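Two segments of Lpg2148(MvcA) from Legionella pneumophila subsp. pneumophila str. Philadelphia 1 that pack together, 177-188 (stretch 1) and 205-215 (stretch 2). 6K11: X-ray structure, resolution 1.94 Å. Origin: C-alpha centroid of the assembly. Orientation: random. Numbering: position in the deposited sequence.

Stretch 1, residues 177-188: KKCTQLFNAIGD
Stretch 2, residues 205-215: KPEDFAISEIV

Two polar contacts, one near each end of the interface, tie these segments together. At the first, the backbone amide of Gly 187 donates to the carboxylate of Glu 207, with Gly 187 N 2.8 Å from Glu 207 OE2 and an N-H...O angle of 151°. Glu 207 reaches this amide with chi1 and chi2 both t and chi3 near 83°. Glycine suits the acceptor's approach: an ideal CB on Gly 187 would lie 2.8 Å from Glu 207 OE2, a clash. The other carboxylate oxygen is engaged within its own stretch, where Lys 205 NZ and Glu 207 OE1, 3.3 Å apart, form a salt bridge with a weak hydrogen bond.

At the second, Lys 178 extends along chi angles t, p, t, t to form a salt bridge with Glu 213 (chi1 t, chi2 t, chi3 160°). Lys 178 NZ donates to Glu 213 OE1 at 2.9 Å and, in a weak hydrogen bond, to Glu 213 OE2 at 3.0 Å, so the ammonium sits almost equally far from both oxygens. Lys 178 NZ also donates to Gln 181 OE1 at 3.2 Å. Long, flexible side chains suit this place, because they carry charge across the gap while their backbones remain apart.

Between these contacts, the helix that includes residues 177-185 crosses helix 206-215 in a largely antiparallel sense, with 136° between their N-to-C directions and a closest axial approach of 9.4 Å. In register, Leu 182 CA lies 5.9 Å from Ala 210 CA, and Ile 186 CA 4.9 Å from Glu 207 CA. Lys 205 occupies the N-cap position of the second helix; its backbone N donates to Asp 208 OD2 at 3.1 Å. Ile 186 leaves helical geometry, with phi/psi of -106/144°, and Gly 187 follows at -67/-151°.

Ala 210 is central to the apolar packing. Its small methyl points toward stretch 1 and allows close approach: Ala 210 CB lies 3.7 Å from Ile 186 CG1, 4.0 Å from Ala 185 CB and 4.0 Å from Leu 182 CD2. Both Leu 182 and Ile 186 are m, t rotamers. Leu 182 CD1 meets Ile 214 CG1 at 4.0 Å, while Ile 186 CD1 packs 3.9 Å from Ile 214 CD1 and 4.1 Å from Ile 211 CG1. Ile 211 and Ile 214 are likewise m, t. These branched side chains fill space beside the alanines, contributing to the 444 Å² buried in total over both sides.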

# COMPACT_ATOMS: atom_id res chain seq x y z
N LYS A 177 7.54 16.24 -37.19
CA LYS A 177 8.73 16.96 -37.62
C LYS A 177 9.63 17.33 -36.45
O LYS A 177 10.86 17.19 -36.53
CB LYS A 177 8.32 18.22 -38.39
CG LYS A 177 9.48 19.02 -38.96
CD LYS A 177 9.00 19.82 -40.17
CE LYS A 177 10.14 20.60 -40.81
NZ LYS A 177 9.78 21.07 -42.18
N LYS A 178 9.05 17.82 -35.36
CA LYS A 178 9.83 18.27 -34.21
C LYS A 178 10.45 17.09 -33.46
O LYS A 178 11.61 17.16 -33.02
CB LYS A 178 8.95 19.09 -33.27
CG LYS A 178 9.60 19.44 -31.94
CD LYS A 178 10.87 20.23 -32.13
CE LYS A 178 11.25 20.96 -30.85
NZ LYS A 178 12.45 21.82 -31.03
N CYS A 179 9.67 16.01 -33.27
CA CYS A 179 10.21 14.81 -32.64
C CYS A 179 11.40 14.27 -33.42
O CYS A 179 12.42 13.89 -32.84
CB CYS A 179 9.12 13.74 -32.55
SG CYS A 179 7.84 14.16 -31.38
N THR A 180 11.27 14.21 -34.76
CA THR A 180 12.38 13.78 -35.59
C THR A 180 13.62 14.63 -35.35
O THR A 180 14.74 14.11 -35.26
CB THR A 180 11.98 13.83 -37.07
OG1 THR A 180 10.92 12.89 -37.32
CG2 THR A 180 13.16 13.47 -37.96
N GLN A 181 13.43 15.94 -35.20
CA GLN A 181 14.56 16.82 -34.95
C GLN A 181 15.21 16.53 -33.60
O GLN A 181 16.43 16.38 -33.50
CB GLN A 181 14.09 18.27 -35.04
CG GLN A 181 15.18 19.29 -34.84
CD GLN A 181 15.33 19.64 -33.39
OE1 GLN A 181 14.34 19.91 -32.70
NE2 GLN A 181 16.57 19.63 -32.90
N LEU A 182 14.41 16.47 -32.53
CA LEU A 182 14.94 16.16 -31.21
C LEU A 182 15.59 14.79 -31.19
O LEU A 182 16.63 14.59 -30.54
CB LEU A 182 13.82 16.21 -30.16
CG LEU A 182 13.21 17.56 -29.79
CD1 LEU A 182 11.91 17.35 -28.98
CD2 LEU A 182 14.20 18.39 -29.02
N PHE A 183 14.99 13.82 -31.89
CA PHE A 183 15.51 12.46 -31.92
C PHE A 183 16.93 12.44 -32.47
O PHE A 183 17.84 11.83 -31.89
CB PHE A 183 14.58 11.58 -32.76
CG PHE A 183 14.99 10.14 -32.86
CD1 PHE A 183 15.84 9.71 -33.87
CD2 PHE A 183 14.48 9.19 -31.99
CE1 PHE A 183 16.19 8.38 -33.99
CE2 PHE A 183 14.82 7.86 -32.10
CZ PHE A 183 15.68 7.45 -33.11
N ASN A 184 17.15 13.13 -33.59
CA ASN A 184 18.46 13.15 -34.22
C ASN A 184 19.43 14.13 -33.57
O ASN A 184 20.62 14.12 -33.90
CB ASN A 184 18.29 13.46 -35.71
CG ASN A 184 17.64 12.32 -36.46
OD1 ASN A 184 16.56 12.47 -37.04
ND2 ASN A 184 18.28 11.15 -36.43
N ALA A 185 18.97 14.97 -32.64
CA ALA A 185 19.87 15.86 -31.90
C ALA A 185 20.45 15.20 -30.65
O ALA A 185 21.37 15.76 -30.04
CB ALA A 185 19.14 17.14 -31.50
N ILE A 186 19.93 14.04 -30.26
CA ILE A 186 20.38 13.35 -29.06
C ILE A 186 21.22 12.15 -29.49
O ILE A 186 20.97 11.54 -30.54
CB ILE A 186 19.17 12.96 -28.20
CG1 ILE A 186 18.51 14.25 -27.69
CG2 ILE A 186 19.57 12.06 -27.03
CD1 ILE A 186 17.21 14.08 -26.92
N GLY A 187 22.26 11.85 -28.70
CA GLY A 187 23.18 10.77 -28.99
C GLY A 187 22.59 9.37 -28.91
O GLY A 187 21.39 9.17 -29.11
N ASP A 188 23.44 8.39 -28.58
CA ASP A 188 23.07 6.98 -28.64
C ASP A 188 23.19 6.26 -27.31
O ASP A 188 23.20 5.02 -27.30
CB ASP A 188 23.92 6.24 -29.69
CG ASP A 188 23.99 6.98 -31.00
OD1 ASP A 188 22.93 7.19 -31.62
OD2 ASP A 188 25.12 7.35 -31.41
N LYS A 205 26.17 21.68 -24.85
CA LYS A 205 26.15 20.88 -26.07
C LYS A 205 24.75 20.92 -26.69
O LYS A 205 23.76 21.10 -25.98
CB LYS A 205 26.54 19.42 -25.79
CG LYS A 205 27.77 19.24 -24.91
CD LYS A 205 28.26 17.79 -24.92
CE LYS A 205 27.12 16.80 -24.72
NZ LYS A 205 27.46 15.46 -25.30
N PRO A 206 24.64 20.76 -28.02
CA PRO A 206 23.29 20.69 -28.62
C PRO A 206 22.42 19.59 -28.02
O PRO A 206 21.20 19.79 -27.88
CB PRO A 206 23.59 20.44 -30.10
CG PRO A 206 24.95 21.08 -30.31
CD PRO A 206 25.71 20.80 -29.04
N GLU A 207 23.00 18.44 -27.67
CA GLU A 207 22.24 17.41 -26.96
C GLU A 207 21.69 17.92 -25.62
O GLU A 207 20.54 17.63 -25.26
CB GLU A 207 23.13 16.18 -26.75
CG GLU A 207 22.58 15.09 -25.86
CD GLU A 207 23.58 13.94 -25.72
OE1 GLU A 207 24.49 14.03 -24.88
OE2 GLU A 207 23.46 12.95 -26.48
N ASP A 208 22.51 18.69 -24.88
CA ASP A 208 22.06 19.34 -23.65
C ASP A 208 20.82 20.19 -23.89
O ASP A 208 19.90 20.22 -23.05
CB ASP A 208 23.15 20.26 -23.08
CG ASP A 208 24.35 19.50 -22.50
OD1 ASP A 208 24.28 18.26 -22.33
OD2 ASP A 208 25.37 20.18 -22.22
N PHE A 209 20.80 20.96 -24.98
CA PHE A 209 19.67 21.82 -25.29
C PHE A 209 18.44 21.02 -25.69
O PHE A 209 17.31 21.44 -25.42
CB PHE A 209 20.02 22.81 -26.41
CG PHE A 209 20.80 24.01 -25.93
CD1 PHE A 209 20.15 25.06 -25.29
CD2 PHE A 209 22.18 24.08 -26.09
CE1 PHE A 209 20.85 26.17 -24.84
CE2 PHE A 209 22.89 25.18 -25.64
CZ PHE A 209 22.23 26.23 -25.01
N ALA A 210 18.63 19.89 -26.38
CA ALA A 210 17.51 19.04 -26.74
C ALA A 210 16.87 18.43 -25.49
O ALA A 210 15.65 18.50 -25.31
CB ALA A 210 17.96 17.95 -27.72
N ILE A 211 17.69 17.85 -24.61
CA ILE A 211 17.16 17.27 -23.38
C ILE A 211 16.48 18.35 -22.55
O ILE A 211 15.36 18.17 -22.06
CB ILE A 211 18.27 16.56 -22.59
CG1 ILE A 211 18.71 15.29 -23.31
CG2 ILE A 211 17.83 16.24 -21.17
CD1 ILE A 211 20.11 14.84 -22.94
N SER A 212 17.14 19.51 -22.41
CA SER A 212 16.54 20.59 -21.63
C SER A 212 15.22 21.07 -22.24
O SER A 212 14.31 21.47 -21.50
CB SER A 212 17.52 21.76 -21.51
OG SER A 212 16.94 22.77 -20.70
N GLU A 213 15.09 21.03 -23.57
CA GLU A 213 13.82 21.41 -24.18
C GLU A 213 12.73 20.38 -23.87
O GLU A 213 11.58 20.76 -23.60
CB GLU A 213 13.98 21.58 -25.69
CG GLU A 213 12.86 22.43 -26.28
CD GLU A 213 12.83 22.47 -27.80
OE1 GLU A 213 11.75 22.80 -28.35
OE2 GLU A 213 13.86 22.17 -28.44
N ILE A 214 13.06 19.09 -23.89
CA ILE A 214 12.11 18.05 -23.51
C ILE A 214 11.66 18.23 -22.06
O ILE A 214 10.47 18.11 -21.75
CB ILE A 214 12.72 16.65 -23.74
CG1 ILE A 214 12.82 16.39 -25.25
CG2 ILE A 214 11.87 15.57 -23.07
CD1 ILE A 214 13.78 15.28 -25.63
N VAL A 215 12.60 18.53 -21.15
CA VAL A 215 12.24 18.77 -19.75
C VAL A 215 11.29 19.95 -19.63
O VAL A 215 10.32 19.91 -18.86
CB VAL A 215 13.52 18.97 -18.90
CG1 VAL A 215 13.17 19.54 -17.54
CG2 VAL A 215 14.28 17.65 -18.75